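Local coordinates for protein muconate lactonizing enzyme (Corynebacterium glutamicum, PDB 3I4K) that belongs to the enolase superfamily, as a muconate lactonizing enzyme-like protein, and binds a magnesium ion in its barrel domain, at residues D139-L144 with S196-I201. Residues are numbered along the deposited sequence; the frame is centred on the assembly and turned at random.
With MG (magnesium ion), chain J.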
ATOM      1  N   ASP A 139     -16.821   0.519 -13.763  1.00 45.02           N
ATOM      2  CA  ASP A 139     -17.904  -0.333 -14.212  1.00 43.96           C
ATOM      3  C   ASP A 139     -18.612  -0.847 -12.965  1.00 41.62           C
ATOM      4  O   ASP A 139     -18.007  -0.962 -11.893  1.00 39.63           O
ATOM      5  CB  ASP A 139     -17.375  -1.485 -15.056  1.00 44.64           C
ATOM      6  CG  ASP A 139     -16.857  -1.013 -16.404  1.00 48.93           C
ATOM      7  OD1 ASP A 139     -17.565  -0.218 -17.061  1.00 49.66           O
ATOM      8  OD2 ASP A 139     -15.754  -1.430 -16.814  1.00 50.46           O
ATOM      9  N   VAL A 140     -19.899  -1.136 -13.101  1.00 41.12           N
ATOM     10  CA  VAL A 140     -20.681  -1.612 -11.976  1.00 40.48           C
ATOM     11  C   VAL A 140     -21.446  -2.875 -12.320  1.00 39.36           C
ATOM     12  O   VAL A 140     -22.216  -2.916 -13.287  1.00 39.94           O
ATOM     13  CB  VAL A 140     -21.674  -0.520 -11.492  1.00 42.60           C
ATOM     14  CG1 VAL A 140     -22.484  -1.027 -10.291  1.00 40.00           C
ATOM     15  CG2 VAL A 140     -20.907   0.735 -11.110  1.00 42.92           C
ATOM     16  N   THR A 141     -21.200  -3.912 -11.530  1.00 37.11           N
ATOM     17  CA  THR A 141     -21.864  -5.197 -11.683  1.00 36.23           C
ATOM     18  C   THR A 141     -23.092  -5.112 -10.786  1.00 36.40           C
ATOM     19  O   THR A 141     -22.992  -4.662  -9.643  1.00 35.39           O
ATOM     20  CB  THR A 141     -20.968  -6.368 -11.184  1.00 36.86           C
ATOM     21  OG1 THR A 141     -19.775  -6.437 -11.974  1.00 33.85           O
ATOM     22  CG2 THR A 141     -21.714  -7.694 -11.279  1.00 33.62           C
ATOM     23  N   TRP A 142     -24.248  -5.527 -11.297  1.00 36.56           N
ATOM     24  CA  TRP A 142     -25.473  -5.487 -10.502  1.00 38.59           C
ATOM     25  C   TRP A 142     -25.723  -6.852  -9.867  1.00 35.96           C
ATOM     26  O   TRP A 142     -25.745  -7.871 -10.555  1.00 34.65           O
ATOM     27  CB  TRP A 142     -26.676  -5.065 -11.374  1.00 40.83           C
ATOM     28  CG  TRP A 142     -28.004  -5.039 -10.632  1.00 42.63           C
ATOM     29  CD1 TRP A 142     -29.002  -5.975 -10.702  1.00 44.68           C
ATOM     30  CD2 TRP A 142     -28.445  -4.056  -9.678  1.00 42.73           C
ATOM     31  NE1 TRP A 142     -30.032  -5.636  -9.851  1.00 42.15           N
ATOM     32  CE2 TRP A 142     -29.718  -4.467  -9.211  1.00 42.72           C
ATOM     33  CE3 TRP A 142     -27.890  -2.872  -9.173  1.00 43.89           C
ATOM     34  CZ2 TRP A 142     -30.445  -3.734  -8.260  1.00 42.63           C
ATOM     35  CZ3 TRP A 142     -28.618  -2.136  -8.219  1.00 45.32           C
ATOM     36  CH2 TRP A 142     -29.881  -2.577  -7.778  1.00 45.38           C
ATOM     37  N   ALA A 143     -25.895  -6.862  -8.549  1.00 36.13           N
ATOM     38  CA  ALA A 143     -26.138  -8.103  -7.821  1.00 39.07           C
ATOM     39  C   ALA A 143     -27.617  -8.275  -7.470  1.00 40.59           C
ATOM     40  O   ALA A 143     -28.273  -7.348  -6.998  1.00 42.22           O
ATOM     41  CB  ALA A 143     -25.299  -8.132  -6.545  1.00 37.47           C
ATOM     42  N   LEU A 144     -28.136  -9.465  -7.717  1.00 42.33           N
ATOM     43  CA  LEU A 144     -29.517  -9.764  -7.389  1.00 45.38           C
ATOM     44  C   LEU A 144     -29.514 -10.666  -6.167  1.00 45.74           C
ATOM     45  O   LEU A 144     -28.736 -11.620  -6.100  1.00 47.36           O
ATOM     46  CB  LEU A 144     -30.209 -10.507  -8.537  1.00 44.71           C
ATOM     47  CG  LEU A 144     -30.493  -9.800  -9.862  1.00 47.45           C
ATOM     48  CD1 LEU A 144     -29.221  -9.753 -10.704  1.00 48.22           C
ATOM     49  CD2 LEU A 144     -31.593 -10.552 -10.603  1.00 43.31           C
ATOM     50  N   SER A 196     -22.272 -10.838 -18.600  1.00 44.39           N
ATOM     51  CA  SER A 196     -21.352 -11.676 -17.842  1.00 40.70           C
ATOM     52  C   SER A 196     -22.070 -12.066 -16.560  1.00 39.79           C
ATOM     53  O   SER A 196     -22.495 -11.200 -15.792  1.00 40.21           O
ATOM     54  CB  SER A 196     -20.072 -10.895 -17.507  1.00 38.79           C
ATOM     55  OG  SER A 196     -19.242 -11.620 -16.600  1.00 38.77           O
ATOM     56  N   LEU A 197     -22.202 -13.368 -16.326  1.00 38.82           N
ATOM     57  CA  LEU A 197     -22.890 -13.851 -15.138  1.00 38.63           C
ATOM     58  C   LEU A 197     -21.953 -14.425 -14.084  1.00 38.14           C
ATOM     59  O   LEU A 197     -21.124 -15.277 -14.392  1.00 38.34           O
ATOM     60  CB  LEU A 197     -23.918 -14.916 -15.535  1.00 37.83           C
ATOM     61  CG  LEU A 197     -25.056 -14.446 -16.449  1.00 39.74           C
ATOM     62  CD1 LEU A 197     -25.960 -15.619 -16.792  1.00 37.43           C
ATOM     63  CD2 LEU A 197     -25.848 -13.338 -15.748  1.00 41.23           C
ATOM     64  N   ARG A 198     -22.101 -13.951 -12.849  1.00 36.85           N
ATOM     65  CA  ARG A 198     -21.308 -14.416 -11.713  1.00 36.47           C
ATOM     66  C   ARG A 198     -22.284 -14.833 -10.616  1.00 36.75           C
ATOM     67  O   ARG A 198     -23.434 -14.388 -10.612  1.00 33.88           O
ATOM     68  CB  ARG A 198     -20.428 -13.298 -11.137  1.00 37.85           C
ATOM     69  CG  ARG A 198     -19.528 -12.585 -12.119  1.00 32.94           C
ATOM     70  CD  ARG A 198     -20.287 -11.488 -12.828  1.00 34.31           C
ATOM     71  NE  ARG A 198     -19.434 -10.773 -13.764  1.00 31.99           N
ATOM     72  CZ  ARG A 198     -18.579  -9.824 -13.417  1.00 31.58           C
ATOM     73  NH1 ARG A 198     -18.459  -9.466 -12.143  1.00 31.99           N
ATOM     74  NH2 ARG A 198     -17.852  -9.229 -14.351  1.00 33.57           N
ATOM     75  N   ILE A 199     -21.830 -15.694  -9.704  1.00 35.01           N
ATOM     76  CA  ILE A 199     -22.658 -16.109  -8.577  1.00 35.42           C
ATOM     77  C   ILE A 199     -21.896 -15.866  -7.277  1.00 36.14           C
ATOM     78  O   ILE A 199     -20.704 -15.540  -7.294  1.00 33.55           O
ATOM     79  CB  ILE A 199     -23.093 -17.593  -8.677  1.00 35.38           C
ATOM     80  CG1 ILE A 199     -21.876 -18.513  -8.744  1.00 38.13           C
ATOM     81  CG2 ILE A 199     -23.994 -17.787  -9.878  1.00 35.15           C
ATOM     82  CD1 ILE A 199     -21.349 -18.903  -7.379  1.00 37.97           C
ATOM     83  N   ASP A 200     -22.596 -15.992  -6.157  1.00 35.52           N
ATOM     84  CA  ASP A 200     -22.005 -15.790  -4.838  1.00 34.85           C
ATOM     85  C   ASP A 200     -22.877 -16.564  -3.853  1.00 36.29           C
ATOM     86  O   ASP A 200     -24.071 -16.279  -3.720  1.00 35.91           O
ATOM     87  CB  ASP A 200     -21.990 -14.294  -4.491  1.00 34.34           C
ATOM     88  CG  ASP A 200     -21.314 -14.007  -3.161  1.00 34.49           C
ATOM     89  OD1 ASP A 200     -20.879 -14.973  -2.508  1.00 35.05           O
ATOM     90  OD2 ASP A 200     -21.216 -12.823  -2.757  1.00 35.93           O
ATOM     91  N   ILE A 201     -22.287 -17.552  -3.184  1.00 34.14           N
ATOM     92  CA  ILE A 201     -23.027 -18.373  -2.237  1.00 33.52           C
ATOM     93  C   ILE A 201     -22.720 -18.023  -0.787  1.00 35.37           C
ATOM     94  O   ILE A 201     -23.180 -18.697   0.140  1.00 37.83           O
ATOM     95  CB  ILE A 201     -22.730 -19.859  -2.471  1.00 32.80           C
ATOM     96  CG1 ILE A 201     -22.577 -20.105  -3.974  1.00 29.68           C
ATOM     97  CG2 ILE A 201     -23.898 -20.718  -1.947  1.00 35.18           C
ATOM     98  CD1 ILE A 201     -22.341 -21.546  -4.342  1.00 27.86           C
TER
HETATM   99 MG    MG J 385     -19.678 -11.759  -1.466  1.00 28.28          MG
HETATM  100  O   HOH W   1     -19.245 -13.690  -0.778  1.00 33.52           O
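Thr141 and Arg198 make the direct contact here, their side chains crossing inside the barrel. Thr141 OG1 lies 3.3 Å from Arg198 NH1, oblique to the guanidinium, but the angle is too poor for a hydrogen bond. Threonine suits the place because its hydroxyl bonds instead to Ser167 OG on the neighbouring strand, while its methyl packs on the guanidinium end, Thr141 CG2 to Arg198 NH1 at 3.8 Å.

One hydrogen bond that helps hold the guanidinium comes from its own strand. A bend at chi2 (84°) lets the long arginine reach back, and Arg198 NE donates to Ser196 OG over 3.0 Å, nearly straight at 168° and almost in the guanidinium plane. The short serine hydroxyl is also hydrogen-bonded to Glu223.

Metal binding occupies the other end of 196-200. Aspartate suits it: Asp200 OD2 binds magnesium at 2.3 Å, while OD1 is held by Asn202 N and probably by a metal-bound water. Glu226 and Asp251 are the other carboxylate ligands. Thr141 and Arg198 thus meet over the intervening strand 167-171, joining the first and third strands of a TIM-type barrel on its inner side, with the enolase-superfamily magnesium site at the C-terminal strand ends.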